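Local coordinates for uncharacterized protein TP-0789 domain-containing protein (Desulfovibrio piger ATCC 29098, PDB 4Z48) that is of unknown function but belongs to the LolA-like family and may, like its relatives, handle lipids or lipoproteins in the cell envelope, at residues A[25-30]-A[232-237]; A[32-37]-A[112-117]; A[49-54]-A[61-66]; A[76-81]-A[92-97]. One frame throughout, in Å; residues are numbered along the deposited sequence.

Contact 1: residues A[25-30]-A[232-237]; sequences SQDSYS and VGLSDA
With chi1 at 76°, CG of Asp-27 sits between its backbone N and carbonyl carbon, the crowded position, and the carboxylate is thereby held out toward the loop at Val-232. Three successive backbone N-H groups grip it. Val-232 N donates to Asp-27 OD1 at 2.8 Å, and Gly-233 N reaches Asp-27 OD2 at 3.0 Å, both on the syn lone pairs. Leu-234 N also lies 3.0 Å from Asp-27 OD2 but comes from above the carboxylate plane, in the straightest of the three bonds (161°). Two donors on one oxygen and one on the other fix the group's rotation and would be expected to stabilise its charge. Gly-233, at positive phi (82°), lies in the bend that turns these N-H groups toward the carboxylate. Apolar atoms flank the grip: Val-232 CG2 comes within 3.3 Å of Asp-27 OD1, and Leu-234 CD1 packs 3.5 Å from the backbone oxygen Ser-28 O. Asp-231 adds a second tie, its OD1 accepting from the backbone N of Gln-26 and of Asp-27. The arrangement is a carboxylate at a strand start held by successive loop N-H groups, joining strand 27-38 to the chain leaving strand 219-230, beside it in the antiparallel strand order.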
loop_
_atom_site.group_PDB
_atom_site.type_symbol
_atom_site.label_atom_id
_atom_site.label_comp_id
_atom_site.label_asym_id
_atom_site.label_seq_id
_atom_site.Cartn_x
_atom_site.Cartn_y
_atom_site.Cartn_z
ATOM N N SER A 25 11.849 10.869 0.174
ATOM C CA SER A 25 11.022 11.988 -0.297
ATOM C C SER A 25 10.193 12.646 0.788
ATOM O O SER A 25 9.888 12.004 1.788
ATOM C CB SER A 25 10.083 11.530 -1.406
ATOM O OG SER A 25 8.945 10.840 -0.924
ATOM N N GLN A 26 9.751 13.902 0.538
ATOM C CA GLN A 26 8.845 14.650 1.417
ATOM C C GLN A 26 7.438 14.648 0.830
ATOM O O GLN A 26 6.470 14.747 1.575
ATOM C CB GLN A 26 9.339 16.086 1.664
ATOM C CG GLN A 26 10.365 16.183 2.824
ATOM C CD GLN A 26 9.854 15.634 4.152
ATOM O OE1 GLN A 26 10.287 14.575 4.634
ATOM N NE2 GLN A 26 8.906 16.329 4.766
ATOM N N ASP A 27 7.320 14.538 -0.502
ATOM C CA ASP A 27 6.014 14.451 -1.153
ATOM C C ASP A 27 6.163 13.733 -2.494
ATOM O O ASP A 27 7.285 13.520 -2.961
ATOM C CB ASP A 27 5.371 15.847 -1.307
ATOM C CG ASP A 27 5.914 16.740 -2.400
ATOM O OD1 ASP A 27 6.105 16.250 -3.529
ATOM O OD2 ASP A 27 6.019 17.953 -2.164
ATOM N N SER A 28 5.054 13.309 -3.065
ATOM C CA SER A 28 5.035 12.652 -4.366
ATOM C C SER A 28 3.690 12.790 -5.073
ATOM O O SER A 28 2.636 12.963 -4.455
ATOM C CB SER A 28 5.368 11.165 -4.235
ATOM O OG SER A 28 4.433 10.496 -3.414
ATOM N N TYR A 29 3.750 12.645 -6.386
ATOM C CA TYR A 29 2.608 12.668 -7.271
ATOM C C TYR A 29 2.726 11.508 -8.207
ATOM O O TYR A 29 3.839 11.230 -8.655
ATOM C CB TYR A 29 2.582 13.989 -8.043
ATOM C CG TYR A 29 1.610 14.000 -9.194
ATOM C CD1 TYR A 29 0.255 14.254 -8.983
ATOM C CD2 TYR A 29 2.024 13.687 -10.488
ATOM C CE1 TYR A 29 -0.652 14.271 -10.044
ATOM C CE2 TYR A 29 1.119 13.686 -11.557
ATOM C CZ TYR A 29 -0.217 13.973 -11.323
ATOM O OH TYR A 29 -1.130 13.972 -12.342
ATOM N N SER A 30 1.611 10.817 -8.503
ATOM C CA SER A 30 1.609 9.794 -9.545
ATOM C C SER A 30 0.229 9.640 -10.177
ATOM O O SER A 30 -0.770 10.125 -9.664
ATOM C CB SER A 30 2.118 8.447 -9.053
ATOM O OG SER A 30 1.171 7.733 -8.285
ATOM N N VAL A 232 7.654 17.628 -5.401
ATOM C CA VAL A 232 7.074 18.568 -6.371
ATOM C C VAL A 232 6.606 19.867 -5.689
ATOM O O VAL A 232 6.261 20.829 -6.381
ATOM C CB VAL A 232 5.935 17.911 -7.205
ATOM C CG1 VAL A 232 6.480 16.779 -8.054
ATOM C CG2 VAL A 232 4.805 17.399 -6.325
ATOM N N GLY A 233 6.599 19.877 -4.356
ATOM C CA GLY A 233 6.171 21.023 -3.561
ATOM C C GLY A 233 4.665 21.120 -3.407
ATOM O O GLY A 233 4.088 22.189 -3.626
ATOM N N LEU A 234 4.018 20.007 -3.009
ATOM C CA LEU A 234 2.569 19.936 -2.799
ATOM C C LEU A 234 2.138 20.770 -1.602
ATOM O O LEU A 234 2.762 20.693 -0.540
ATOM C CB LEU A 234 2.107 18.483 -2.591
ATOM C CG LEU A 234 2.146 17.528 -3.787
ATOM C CD1 LEU A 234 1.638 16.137 -3.391
ATOM C CD2 LEU A 234 1.357 18.058 -4.979
ATOM N N SER A 235 1.060 21.567 -1.765
ATOM C CA SER A 235 0.532 22.355 -0.645
ATOM C C SER A 235 -0.224 21.428 0.329
ATOM O O SER A 235 -0.676 20.351 -0.078
ATOM C CB SER A 235 -0.373 23.480 -1.142
ATOM O OG SER A 235 -1.619 23.017 -1.634
ATOM N N ASP A 236 -0.363 21.854 1.603
ATOM C CA ASP A 236 -1.074 21.117 2.655
ATOM C C ASP A 236 -2.590 21.032 2.383
ATOM O O ASP A 236 -3.268 20.215 3.007
ATOM C CB ASP A 236 -0.837 21.778 4.031
ATOM C CG ASP A 236 0.590 21.729 4.555
ATOM O OD1 ASP A 236 1.290 20.725 4.292
ATOM O OD2 ASP A 236 0.984 22.662 5.283
ATOM N N ALA A 237 -3.104 21.879 1.463
ATOM C CA ALA A 237 -4.508 21.997 1.057
ATOM C C ALA A 237 -5.082 20.694 0.481
ATOM O O ALA A 237 -6.277 20.414 0.664
ATOM C CB ALA A 237 -4.654 23.112 0.029
#

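Contact 2: residues A[32-37]-A[112-117]; sequences AVMSIN and ASFMRS
Ser-117 is the tight centre of this contact, packed against two apolar side chains of residues 32-37. Ile-36 lies across its backbone, with CD1 3.6 Å from Ser-117 CA; the same methyl also rests 3.5 Å from the backbone oxygen Met-115 O. The other branch, Ile-36 CG2, set anti to the backbone N, packs 3.5 Å from Arg-116 O, so the two arms of the isoleucine straddle the end of the turn. Selenomethionine Met-34 approaches the serine from two residues earlier in the strand: its chain runs out extended and bends only at chi3 (-77°), which sets SE 3.8 Å from Ser-117 CB and carries CE to the edge of the Phe-114 ring, 4.2 Å from Phe-114 CE2. No hydrogen bond joins the two segments; the loop's serines bond mainly to the loop itself. Phe-114 O accepts from both Ser-117 N and Ser-117 OG, the hydroxyl at 2.7 Å, while Ser-113 OG donates to Ser-117 O and Leu-119 N bonds to Ser-117 OG. Met-115 CG lies over the centre of the Phe-114 ring, and Arg-45 NE binds Met-115 O. The outer side is looser: the Arg-116 side chain leads away from the strand into an exposed position, and the selenium end of Met-115 also turns away, towards Tyr-78. Met-115 and Arg-116, both with positive phi, form the corner of a type I' beta turn spanning Phe-114 to Ser-117, by which an irregular loop packs on the face of strand 27-38 that carries Met-34 and Ile-36 in this LolA-like beta fold.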
loop_
_atom_site.group_PDB
_atom_site.type_symbol
_atom_site.label_atom_id
_atom_site.label_comp_id
_atom_site.label_asym_id
_atom_site.label_seq_id
_atom_site.Cartn_x
_atom_site.Cartn_y
_atom_site.Cartn_z
ATOM N N ALA A 32 -2.169 6.531 -12.123
ATOM C CA ALA A 32 -2.277 5.071 -12.221
ATOM C C ALA A 32 -3.514 4.651 -12.974
ATOM O O ALA A 32 -4.501 5.396 -13.017
ATOM C CB ALA A 32 -2.311 4.435 -10.825
ATOM N N VAL A 33 -3.441 3.459 -13.582
ATOM C CA VAL A 33 -4.570 2.760 -14.204
ATOM C C VAL A 33 -4.623 1.387 -13.522
ATOM O O VAL A 33 -3.593 0.712 -13.419
ATOM C CB VAL A 33 -4.491 2.661 -15.753
ATOM C CG1 VAL A 33 -5.572 1.711 -16.284
ATOM C CG2 VAL A 33 -4.676 4.034 -16.392
HETATM N N MSE A 34 -5.808 0.996 -13.069
HETATM C CA MSE A 34 -6.070 -0.275 -12.409
HETATM C C MSE A 34 -7.058 -1.063 -13.252
HETATM O O MSE A 34 -8.047 -0.510 -13.729
HETATM C CB MSE A 34 -6.593 0.014 -10.986
HETATM C CG MSE A 34 -7.403 -1.070 -10.345
HETATM SE SE MSE A 34 -8.206 -0.276 -8.708
HETATM C CE MSE A 34 -6.777 -0.312 -7.629
ATOM N N SER A 35 -6.756 -2.332 -13.478
ATOM C CA SER A 35 -7.619 -3.241 -14.218
ATOM C C SER A 35 -7.936 -4.453 -13.301
ATOM O O SER A 35 -7.034 -5.159 -12.849
ATOM C CB SER A 35 -6.944 -3.644 -15.535
ATOM O OG SER A 35 -7.707 -4.618 -16.224
ATOM N N ILE A 36 -9.216 -4.638 -12.990
ATOM C CA ILE A 36 -9.721 -5.696 -12.128
ATOM C C ILE A 36 -10.390 -6.770 -12.974
ATOM O O ILE A 36 -11.392 -6.481 -13.667
ATOM C CB ILE A 36 -10.726 -5.088 -11.098
ATOM C CG1 ILE A 36 -10.145 -3.829 -10.407
ATOM C CG2 ILE A 36 -11.104 -6.153 -10.058
ATOM C CD1 ILE A 36 -11.174 -2.894 -9.786
ATOM N N ASN A 37 -9.888 -8.017 -12.880
ATOM C CA ASN A 37 -10.438 -9.127 -13.665
ATOM C C ASN A 37 -11.130 -10.149 -12.785
ATOM O O ASN A 37 -10.509 -10.750 -11.929
ATOM C CB ASN A 37 -9.343 -9.794 -14.501
ATOM C CG ASN A 37 -9.839 -10.738 -15.586
ATOM O OD1 ASN A 37 -10.516 -11.749 -15.331
ATOM N ND2 ASN A 37 -9.429 -10.468 -16.820
ATOM N N ALA A 112 -12.540 -4.251 3.981
ATOM C CA ALA A 112 -13.375 -4.297 2.795
ATOM C C ALA A 112 -12.579 -3.944 1.542
ATOM O O ALA A 112 -11.518 -3.312 1.604
ATOM C CB ALA A 112 -14.574 -3.342 2.956
ATOM N N SER A 113 -13.089 -4.396 0.398
ATOM C CA SER A 113 -12.513 -4.153 -0.906
ATOM C C SER A 113 -12.342 -2.669 -1.189
ATOM O O SER A 113 -13.231 -1.875 -0.875
ATOM C CB SER A 113 -13.399 -4.766 -1.984
ATOM O OG SER A 113 -12.779 -4.553 -3.241
ATOM N N PHE A 114 -11.220 -2.307 -1.821
ATOM C CA PHE A 114 -10.994 -0.927 -2.247
ATOM C C PHE A 114 -11.430 -0.802 -3.704
ATOM O O PHE A 114 -10.780 -1.371 -4.555
ATOM C CB PHE A 114 -9.515 -0.522 -2.056
ATOM C CG PHE A 114 -9.094 0.803 -2.638
ATOM C CD1 PHE A 114 -9.418 2.001 -1.999
ATOM C CD2 PHE A 114 -8.380 0.860 -3.839
ATOM C CE1 PHE A 114 -8.989 3.225 -2.522
ATOM C CE2 PHE A 114 -8.014 2.087 -4.397
ATOM C CZ PHE A 114 -8.310 3.260 -3.733
HETATM N N MSE A 115 -12.565 -0.126 -3.969
HETATM C CA MSE A 115 -13.058 0.165 -5.346
HETATM C C MSE A 115 -13.267 -1.091 -6.189
HETATM O O MSE A 115 -12.990 -1.097 -7.401
HETATM C CB MSE A 115 -12.094 1.129 -6.045
HETATM C CG MSE A 115 -11.941 2.450 -5.303
HETATM SE SE MSE A 115 -13.579 3.423 -5.386
HETATM C CE MSE A 115 -13.451 3.910 -7.338
ATOM N N ARG A 116 -13.794 -2.148 -5.519
ATOM C CA ARG A 116 -14.117 -3.474 -6.044
ATOM C C ARG A 116 -12.860 -4.215 -6.535
ATOM O O ARG A 116 -12.989 -5.248 -7.206
ATOM C CB ARG A 116 -15.184 -3.407 -7.149
ATOM C CG ARG A 116 -16.466 -2.748 -6.623
ATOM C CD ARG A 116 -17.453 -2.442 -7.715
ATOM N NE ARG A 116 -17.971 -3.643 -8.345
ATOM C CZ ARG A 116 -18.894 -3.618 -9.302
ATOM N NH1 ARG A 116 -19.390 -2.460 -9.727
ATOM N NH2 ARG A 116 -19.336 -4.746 -9.834
ATOM N N SER A 117 -11.651 -3.700 -6.193
ATOM C CA SER A 117 -10.376 -4.320 -6.561
ATOM C C SER A 117 -9.976 -5.421 -5.574
ATOM O O SER A 117 -10.675 -5.689 -4.585
ATOM C CB SER A 117 -9.252 -3.286 -6.663
ATOM O OG SER A 117 -8.772 -2.920 -5.377
#

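Contact 3: residues A[49-54]-A[61-66]; sequences TYSKHF and EYSLIV
Strands 49-54 and 61-66 run antiparallel at 169°, their axes 4.6 Å apart at closest, with Tyr-50/Leu-64 and Lys-52/Tyr-62 as hydrogen-bonded pairs; Tyr-50 N to Leu-64 O, at 2.8 Å, is nearly straight. At the hairpin end the Phe-54 ring lies over one face of Tyr-62 in an offset stack, centroids 4.2 Å apart and planes at 19°. Phe-54 CD1 sits toward the rim of the tyrosine, 3.5 Å from Tyr-62 CG, while Phe-54 CB covers its face in a CH-pi contact. These strands are the two arms of the beta hairpin 41-54/60-69 in the antiparallel strand order of this LolA-like fold, and Trp-81 of the next strand stacks on Tyr-62 in turn. Further along the same face the edge of Tyr-50 meets Val-66, CE1 to CG2 at 4.1 Å. Lys-52 extends fully away from the pair to Asp-236 and Leu-234 O. The opposite face is more polar. Ser-51 OG and Ser-63 OG make a weak hydrogen bond at 3.4 Å, and His-53 lies alongside Glu-61, its NE2 3.4 Å from Glu-61 CG, ring and carboxylate planes 59° apart. Beyond the serines, Thr-49 OG1 packs beside Ile-65 CG1.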
loop_
_atom_site.group_PDB
_atom_site.type_symbol
_atom_site.label_atom_id
_atom_site.label_comp_id
_atom_site.label_asym_id
_atom_site.label_seq_id
_atom_site.Cartn_x
_atom_site.Cartn_y
_atom_site.Cartn_z
ATOM N N THR A 49 -2.627 10.100 -7.385
ATOM C CA THR A 49 -2.315 10.024 -5.969
ATOM C C THR A 49 -1.402 11.185 -5.583
ATOM O O THR A 49 -0.355 11.364 -6.182
ATOM C CB THR A 49 -1.691 8.640 -5.570
ATOM O OG1 THR A 49 -2.580 7.579 -5.943
ATOM C CG2 THR A 49 -1.439 8.528 -4.064
ATOM N N TYR A 50 -1.763 11.904 -4.526
ATOM C CA TYR A 50 -0.935 12.980 -3.945
ATOM C C TYR A 50 -0.509 12.529 -2.550
ATOM O O TYR A 50 -1.342 11.998 -1.827
ATOM C CB TYR A 50 -1.739 14.297 -3.861
ATOM C CG TYR A 50 -2.319 14.757 -5.175
ATOM C CD1 TYR A 50 -3.553 14.282 -5.622
ATOM C CD2 TYR A 50 -1.653 15.689 -5.966
ATOM C CE1 TYR A 50 -4.080 14.683 -6.846
ATOM C CE2 TYR A 50 -2.202 16.146 -7.164
ATOM C CZ TYR A 50 -3.417 15.641 -7.600
ATOM O OH TYR A 50 -3.954 16.075 -8.793
ATOM N N SER A 51 0.780 12.670 -2.180
ATOM C CA SER A 51 1.210 12.262 -0.834
ATOM C C SER A 51 2.176 13.265 -0.290
ATOM O O SER A 51 2.890 13.885 -1.071
ATOM C CB SER A 51 1.852 10.872 -0.832
ATOM O OG SER A 51 1.146 9.966 -1.660
ATOM N N LYS A 52 2.193 13.446 1.033
ATOM C CA LYS A 52 3.092 14.370 1.680
ATOM C C LYS A 52 3.310 13.939 3.121
ATOM O O LYS A 52 2.360 13.517 3.785
ATOM C CB LYS A 52 2.546 15.811 1.595
ATOM C CG LYS A 52 3.528 16.880 2.072
ATOM C CD LYS A 52 2.930 18.266 1.973
ATOM C CE LYS A 52 3.904 19.280 2.495
ATOM N NZ LYS A 52 3.414 20.664 2.274
ATOM N N HIS A 53 4.575 14.015 3.586
ATOM C CA HIS A 53 4.955 13.680 4.955
ATOM C C HIS A 53 4.539 14.789 5.889
ATOM O O HIS A 53 4.463 15.961 5.485
ATOM C CB HIS A 53 6.465 13.379 5.056
ATOM C CG HIS A 53 6.786 12.016 4.538
ATOM N ND1 HIS A 53 6.880 11.764 3.186
ATOM C CD2 HIS A 53 6.860 10.838 5.200
ATOM C CE1 HIS A 53 7.099 10.463 3.071
ATOM N NE2 HIS A 53 7.063 9.860 4.251
ATOM N N PHE A 54 4.128 14.388 7.102
ATOM C CA PHE A 54 3.631 15.256 8.177
ATOM C C PHE A 54 4.131 14.747 9.527
ATOM O O PHE A 54 4.648 13.637 9.607
ATOM C CB PHE A 54 2.077 15.295 8.173
ATOM C CG PHE A 54 1.442 16.186 7.128
ATOM C CD1 PHE A 54 1.163 15.702 5.854
ATOM C CD2 PHE A 54 1.086 17.496 7.429
ATOM C CE1 PHE A 54 0.556 16.516 4.893
ATOM C CE2 PHE A 54 0.484 18.313 6.466
ATOM C CZ PHE A 54 0.213 17.812 5.208
ATOM N N GLU A 61 2.323 10.094 7.147
ATOM C CA GLU A 61 2.144 10.229 5.698
ATOM C C GLU A 61 0.683 10.525 5.370
ATOM O O GLU A 61 -0.195 9.735 5.759
ATOM C CB GLU A 61 2.598 8.940 4.962
ATOM C CG GLU A 61 4.053 8.546 5.215
ATOM C CD GLU A 61 4.578 7.269 4.576
ATOM O OE1 GLU A 61 3.929 6.737 3.644
ATOM O OE2 GLU A 61 5.667 6.815 4.994
ATOM N N TYR A 62 0.409 11.662 4.692
ATOM C CA TYR A 62 -0.972 11.962 4.267
ATOM C C TYR A 62 -1.070 11.702 2.781
ATOM O O TYR A 62 -0.148 12.047 2.036
ATOM C CB TYR A 62 -1.453 13.393 4.621
ATOM C CG TYR A 62 -1.661 13.675 6.102
ATOM C CD1 TYR A 62 -1.272 12.751 7.073
ATOM C CD2 TYR A 62 -2.175 14.895 6.534
ATOM C CE1 TYR A 62 -1.408 13.024 8.431
ATOM C CE2 TYR A 62 -2.304 15.186 7.895
ATOM C CZ TYR A 62 -1.920 14.243 8.840
ATOM O OH TYR A 62 -2.072 14.484 10.189
ATOM N N SER A 63 -2.199 11.104 2.348
ATOM C CA SER A 63 -2.441 10.796 0.943
ATOM C C SER A 63 -3.839 11.234 0.492
ATOM O O SER A 63 -4.774 11.164 1.282
ATOM C CB SER A 63 -2.295 9.297 0.677
ATOM O OG SER A 63 -0.956 8.849 0.752
ATOM N N LEU A 64 -3.957 11.683 -0.768
ATOM C CA LEU A 64 -5.218 12.015 -1.436
ATOM C C LEU A 64 -5.245 11.238 -2.753
ATOM O O LEU A 64 -4.351 11.413 -3.599
ATOM C CB LEU A 64 -5.435 13.549 -1.655
ATOM C CG LEU A 64 -6.775 13.957 -2.291
ATOM C CD1 LEU A 64 -7.930 13.917 -1.254
ATOM C CD2 LEU A 64 -6.677 15.341 -2.954
ATOM N N ILE A 65 -6.266 10.374 -2.916
ATOM C CA ILE A 65 -6.458 9.572 -4.128
ATOM C C ILE A 65 -7.677 10.126 -4.837
ATOM O O ILE A 65 -8.747 10.143 -4.244
ATOM C CB ILE A 65 -6.560 8.048 -3.841
ATOM C CG1 ILE A 65 -5.282 7.543 -3.110
ATOM C CG2 ILE A 65 -6.803 7.269 -5.156
ATOM C CD1 ILE A 65 -5.445 6.202 -2.535
ATOM N N VAL A 66 -7.506 10.621 -6.080
ATOM C CA VAL A 66 -8.599 11.219 -6.851
ATOM C C VAL A 66 -8.854 10.389 -8.119
ATOM O O VAL A 66 -7.972 10.318 -8.983
ATOM C CB VAL A 66 -8.319 12.699 -7.225
ATOM C CG1 VAL A 66 -9.543 13.311 -7.908
ATOM C CG2 VAL A 66 -7.936 13.533 -6.007
#

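Contact 4: residues A[76-81]-A[92-97]; sequences TKYLVW and MWVYLP
The beta hairpin formed by strands 77-82 and 91-96 brings residues 76-81 and 92-97 together near one end of the antiparallel strand order of this LolA-like fold. Lys-77/Tyr-95 and Leu-79/Trp-93 are its hydrogen-bonded pairs; in the first, Tyr-95 N to Lys-77 O is short at 2.7 Å while the return bond, Lys-77 N to Tyr-95 O, stretches to 3.2 Å. Beyond the strand proper, Thr-76 OG1, which is bonded to Val-73 O, also touches Pro-97 CD at 3.3 Å. Two tryptophans dominate the face that carries Leu-79. Trp-93, with CG anti to its carbonyl carbon, swings its six-membered ring toward the first strand and presents its edge to the face of Trp-81: the planes stand at 78°, a T-shaped pair in which CZ3 of Trp-93 lies over the centre of Trp-81. Leu-79 CG lies alongside Trp-93, 4.1 Å from its CE3. Trp-81 NE1 is occupied by Phe-239 O, and His-241 meets Trp-93 edge-to-face, so the C-terminal region packs on this aromatic patch. On the other face Met-92, a selenomethionine extended as far as its bend at chi3, brings CE 3.9 Å from Val-80 CG2. On the same Met-92 face, Val-94 CG2, anti to its backbone N, sits over the Tyr-78 ring as a CH-pi contact, 3.7 Å from the centroid and 16° off the ring normal.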
loop_
_atom_site.group_PDB
_atom_site.type_symbol
_atom_site.label_atom_id
_atom_site.label_comp_id
_atom_site.label_asym_id
_atom_site.label_seq_id
_atom_site.Cartn_x
_atom_site.Cartn_y
_atom_site.Cartn_z
ATOM N N THR A 76 -14.617 10.356 -7.215
ATOM C CA THR A 76 -14.384 9.626 -5.949
ATOM C C THR A 76 -13.015 10.066 -5.430
ATOM O O THR A 76 -12.071 10.177 -6.201
ATOM C CB THR A 76 -14.459 8.089 -6.118
ATOM O OG1 THR A 76 -15.639 7.758 -6.847
ATOM C CG2 THR A 76 -14.426 7.326 -4.752
ATOM N N LYS A 77 -12.949 10.390 -4.145
ATOM C CA LYS A 77 -11.739 10.825 -3.482
ATOM C C LYS A 77 -11.567 10.097 -2.148
ATOM O O LYS A 77 -12.522 9.972 -1.383
ATOM C CB LYS A 77 -11.734 12.338 -3.237
ATOM C CG LYS A 77 -11.696 13.215 -4.487
ATOM C CD LYS A 77 -11.931 14.650 -4.073
ATOM C CE LYS A 77 -11.597 15.633 -5.154
ATOM N NZ LYS A 77 -11.524 17.020 -4.624
ATOM N N TYR A 78 -10.350 9.631 -1.888
ATOM C CA TYR A 78 -9.943 9.029 -0.612
ATOM C C TYR A 78 -8.925 9.912 0.053
ATOM O O TYR A 78 -7.938 10.273 -0.581
ATOM C CB TYR A 78 -9.357 7.631 -0.782
ATOM C CG TYR A 78 -10.382 6.584 -1.100
ATOM C CD1 TYR A 78 -10.895 6.451 -2.393
ATOM C CD2 TYR A 78 -10.805 5.676 -0.127
ATOM C CE1 TYR A 78 -11.828 5.463 -2.699
ATOM C CE2 TYR A 78 -11.736 4.687 -0.425
ATOM C CZ TYR A 78 -12.217 4.562 -1.718
ATOM O OH TYR A 78 -13.127 3.577 -2.014
ATOM N N LEU A 79 -9.169 10.277 1.326
ATOM C CA LEU A 79 -8.236 11.063 2.130
ATOM C C LEU A 79 -7.670 10.129 3.217
ATOM O O LEU A 79 -8.440 9.506 3.933
ATOM C CB LEU A 79 -8.906 12.311 2.736
ATOM C CG LEU A 79 -8.031 13.225 3.627
ATOM C CD1 LEU A 79 -6.782 13.702 2.904
ATOM C CD2 LEU A 79 -8.821 14.431 4.091
ATOM N N VAL A 80 -6.341 9.962 3.278
ATOM C CA VAL A 80 -5.745 9.062 4.261
ATOM C C VAL A 80 -4.752 9.840 5.109
ATOM O O VAL A 80 -3.895 10.532 4.559
ATOM C CB VAL A 80 -5.055 7.817 3.624
ATOM C CG1 VAL A 80 -4.580 6.842 4.704
ATOM C CG2 VAL A 80 -5.934 7.124 2.574
ATOM N N TRP A 81 -4.909 9.762 6.436
ATOM C CA TRP A 81 -3.998 10.324 7.439
ATOM C C TRP A 81 -3.395 9.134 8.171
ATOM O O TRP A 81 -4.046 8.524 9.032
ATOM C CB TRP A 81 -4.720 11.278 8.392
ATOM C CG TRP A 81 -5.225 12.551 7.793
ATOM C CD1 TRP A 81 -5.086 12.982 6.503
ATOM C CD2 TRP A 81 -6.001 13.552 8.470
ATOM N NE1 TRP A 81 -5.715 14.195 6.340
ATOM C CE2 TRP A 81 -6.280 14.570 7.532
ATOM C CE3 TRP A 81 -6.454 13.702 9.800
ATOM C CZ2 TRP A 81 -7.004 15.715 7.866
ATOM C CZ3 TRP A 81 -7.181 14.833 10.134
ATOM C CH2 TRP A 81 -7.451 15.825 9.172
HETATM N N MSE A 92 -9.162 7.606 7.705
HETATM C CA MSE A 92 -9.476 7.460 6.301
HETATM C C MSE A 92 -10.919 7.881 6.047
HETATM O O MSE A 92 -11.830 7.576 6.840
HETATM C CB MSE A 92 -9.248 6.015 5.846
HETATM C CG MSE A 92 -9.548 5.770 4.384
HETATM SE SE MSE A 92 -9.155 3.941 3.867
HETATM C CE MSE A 92 -7.346 3.920 4.176
ATOM N N TRP A 93 -11.097 8.588 4.949
ATOM C CA TRP A 93 -12.401 9.035 4.478
ATOM C C TRP A 93 -12.531 8.875 2.961
ATOM O O TRP A 93 -11.550 8.963 2.219
ATOM C CB TRP A 93 -12.631 10.500 4.828
ATOM C CG TRP A 93 -12.578 10.835 6.289
ATOM C CD1 TRP A 93 -13.633 10.927 7.144
ATOM C CD2 TRP A 93 -11.430 11.284 7.014
ATOM N NE1 TRP A 93 -13.210 11.379 8.374
ATOM C CE2 TRP A 93 -11.864 11.622 8.318
ATOM C CE3 TRP A 93 -10.070 11.446 6.684
ATOM C CZ2 TRP A 93 -10.990 12.123 9.288
ATOM C CZ3 TRP A 93 -9.210 11.945 7.642
ATOM C CH2 TRP A 93 -9.665 12.264 8.933
ATOM N N VAL A 94 -13.753 8.674 2.512
ATOM C CA VAL A 94 -14.055 8.590 1.079
ATOM C C VAL A 94 -15.174 9.575 0.764
ATOM O O VAL A 94 -16.167 9.603 1.496
ATOM C CB VAL A 94 -14.415 7.139 0.589
ATOM C CG1 VAL A 94 -15.596 6.534 1.361
ATOM C CG2 VAL A 94 -14.675 7.098 -0.928
ATOM N N TYR A 95 -14.994 10.396 -0.302
ATOM C CA TYR A 95 -16.045 11.226 -0.896
ATOM C C TYR A 95 -16.645 10.407 -2.058
ATOM O O TYR A 95 -15.911 10.007 -2.968
ATOM C CB TYR A 95 -15.522 12.594 -1.360
ATOM C CG TYR A 95 -16.558 13.355 -2.151
ATOM C CD1 TYR A 95 -17.531 14.120 -1.511
ATOM C CD2 TYR A 95 -16.615 13.253 -3.542
ATOM C CE1 TYR A 95 -18.538 14.760 -2.231
ATOM C CE2 TYR A 95 -17.610 13.902 -4.272
ATOM C CZ TYR A 95 -18.554 14.672 -3.613
ATOM O OH TYR A 95 -19.528 15.318 -4.326
ATOM N N LEU A 96 -17.950 10.121 -1.993
ATOM C CA LEU A 96 -18.695 9.346 -2.999
ATOM C C LEU A 96 -19.508 10.306 -3.884
ATOM O O LEU A 96 -20.413 10.961 -3.368
ATOM C CB LEU A 96 -19.611 8.311 -2.323
ATOM C CG LEU A 96 -18.883 7.247 -1.468
ATOM C CD1 LEU A 96 -19.868 6.558 -0.509
ATOM C CD2 LEU A 96 -18.181 6.222 -2.331
ATOM N N PRO A 97 -19.179 10.426 -5.199
ATOM C CA PRO A 97 -19.864 11.423 -6.042
ATOM C C PRO A 97 -21.360 11.182 -6.249
ATOM O O PRO A 97 -22.076 12.169 -6.428
ATOM C CB PRO A 97 -19.113 11.328 -7.375
ATOM C CG PRO A 97 -18.504 9.912 -7.377
ATOM C CD PRO A 97 -18.098 9.749 -5.953
#

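In the fold
Contacts 2 and 4 are largely buried, contact 1 is partly so, and contact 3 is a surface contact, most of its residues being partly exposed. Contacts 1 and 2 use successive parts of strand 27-38, yet their centres are 24 Å apart and their chemistry differs: charge-to-backbone hydrogen bonding in one, apolar packing in the other. Contacts 3 and 4 are both hairpin pairings, joined through neighbouring strands 60-69 and 77-82, where Ser-63 O lies 2.8 Å from Val-80 N. Contact 1 meets contact 3 where Gln-26 O lies 2.9 Å from His-53 N, a probable hydrogen bond. The loop of contact 2 reaches across to contact 4, with Phe-114 CE1 3.6 Å from Tyr-78 CZ.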